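Local coordinates for TTHB210-like domain-containing protein (Thermus thermophilus, PDB 3VG8) that is of unknown function, assembles into a homodecamer, and is controlled by the sigma-E/anti-sigma-E regulatory system, at the interface of chains A and B. Numbering follows the deposited sequence. Chains: chain A/B, Hypothetical Protein TTHB210.

The interface of chains A and B. Residues chain A 25-26, 28; chain B 82-85, 96.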
loop_
_atom_site.group_PDB
_atom_site.type_symbol
_atom_site.label_atom_id
_atom_site.label_comp_id
_atom_site.label_asym_id
_atom_site.label_seq_id
_atom_site.Cartn_x
_atom_site.Cartn_y
_atom_site.Cartn_z
ATOM N N PRO A 25 27.894 -13.795 8.607
ATOM C CA PRO A 25 28.657 -12.542 8.674
ATOM C C PRO A 25 27.859 -11.264 8.534
ATOM O O PRO A 25 28.232 -10.252 9.101
ATOM C CB PRO A 25 29.718 -12.705 7.577
ATOM C CG PRO A 25 29.050 -13.602 6.596
ATOM C CD PRO A 25 28.330 -14.615 7.472
ATOM N N SER A 26 26.763 -11.289 7.784
ATOM C CA SER A 26 25.975 -10.068 7.647
ATOM C C SER A 26 25.425 -9.621 9.000
ATOM O O SER A 26 24.982 -8.488 9.127
ATOM C CB SER A 26 24.817 -10.256 6.666
ATOM O OG SER A 26 23.881 -11.215 7.128
ATOM N N LEU A 28 27.285 -9.690 11.939
ATOM C CA LEU A 28 28.334 -9.315 12.875
ATOM C C LEU A 28 28.079 -7.867 13.301
ATOM O O LEU A 28 27.419 -7.117 12.598
ATOM C CB LEU A 28 29.725 -9.433 12.226
ATOM C CG LEU A 28 30.192 -10.866 11.929
ATOM C CD1 LEU A 28 31.483 -10.852 11.102
ATOM C CD2 LEU A 28 30.390 -11.609 13.258
ATOM N N ILE B 82 30.571 -9.436 1.355
ATOM C CA ILE B 82 30.317 -9.237 2.777
ATOM C C ILE B 82 31.572 -9.258 3.655
ATOM O O ILE B 82 32.366 -10.184 3.579
ATOM C CB ILE B 82 29.370 -10.352 3.294
ATOM C CG1 ILE B 82 28.120 -10.429 2.405
ATOM C CG2 ILE B 82 29.031 -10.135 4.786
ATOM C CD1 ILE B 82 27.388 -9.104 2.190
ATOM N N PRO B 83 31.768 -8.229 4.493
ATOM C CA PRO B 83 32.962 -8.266 5.338
ATOM C C PRO B 83 32.740 -9.232 6.503
ATOM O O PRO B 83 31.595 -9.444 6.932
ATOM C CB PRO B 83 33.113 -6.818 5.796
ATOM C CG PRO B 83 31.670 -6.278 5.781
ATOM C CD PRO B 83 31.149 -6.886 4.489
ATOM N N SER B 84 33.826 -9.825 6.994
ATOM C CA SER B 84 33.769 -10.769 8.117
ATOM C C SER B 84 35.007 -10.765 9.007
ATOM O O SER B 84 36.136 -10.593 8.542
ATOM C CB SER B 84 33.577 -12.199 7.624
ATOM O OG SER B 84 33.722 -13.101 8.708
ATOM N N GLY B 85 34.780 -10.985 10.296
ATOM C CA GLY B 85 35.866 -11.021 11.253
ATOM C C GLY B 85 36.426 -9.645 11.526
ATOM O O GLY B 85 36.047 -8.668 10.883
ATOM N N HIS B 96 33.777 -12.042 2.023
ATOM C CA HIS B 96 33.157 -13.197 1.400
ATOM C C HIS B 96 32.637 -12.732 0.050
ATOM O O HIS B 96 31.767 -11.866 -0.019
ATOM C CB HIS B 96 32.003 -13.713 2.259
ATOM C CG HIS B 96 32.435 -14.254 3.587
ATOM N ND1 HIS B 96 31.754 -15.258 4.240
ATOM C CD2 HIS B 96 33.475 -13.923 4.389
ATOM C CE1 HIS B 96 32.355 -15.523 5.387
ATOM N NE2 HIS B 96 33.403 -14.725 5.502
HETATM O O HOH W 1 29.329 -8.096 7.588
#
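The pyrrolidine ring of A:Pro25 meets the imidazole of B:His96 at its rim: the proline CG stands above the ND1-CE1 edge, just outside the ring outline, 4.0 Å from CE1. The two ring planes are inclined at roughly 54°, so the proline leans on the imidazole with a corner and does not stack flat. In this TTHB210-family protein, a homodecamer, the patch sets the short 3-10 helix 25-27 of chain A against strands 78-84 and 94-100 of chain B; the structure alone does not show which assembly contact it serves.

The CB-CG edge of A:Pro25 leads into chain B. Methyl CG2 of B:Ile82 meets this edge from the side of one face without covering that face, 3.9 Å from CB. B:Ser84 comes in at the CB end from the side of the opposite face, where the B:His96 ring also lies, its CB also 3.9 Å from the proline CB. Proline suits the first turn of a helix, where no backbone N-H is needed, and its rigid ring offers a preformed apolar surface. Beta-branched isoleucine suits the strand: CG2 stands anti to the backbone N, which turns this branch towards chain A, where it also reaches the backbone N of A:Ser26.

Beside the proline, A:Leu28 extends one branch across to the end of the strand. With CG beside the backbone N (chi1 -69°), it brings CD1 over the main chain of B:Ser84, 3.8 Å from CA. The same methyl lies 3.4 Å from the backbone N of B:Gly85. Serine and glycine are small enough to let it come up to the main chain, and glycine readily accepts the positive phi (73°) just past the end of the strand.

A water links the two backbones, 2.9 Å from the carbonyl O of A:Pro25 and 2.7 Å from the carbonyl O of B:Pro83. Both are acceptors, so the water presumably donates a hydrogen to each.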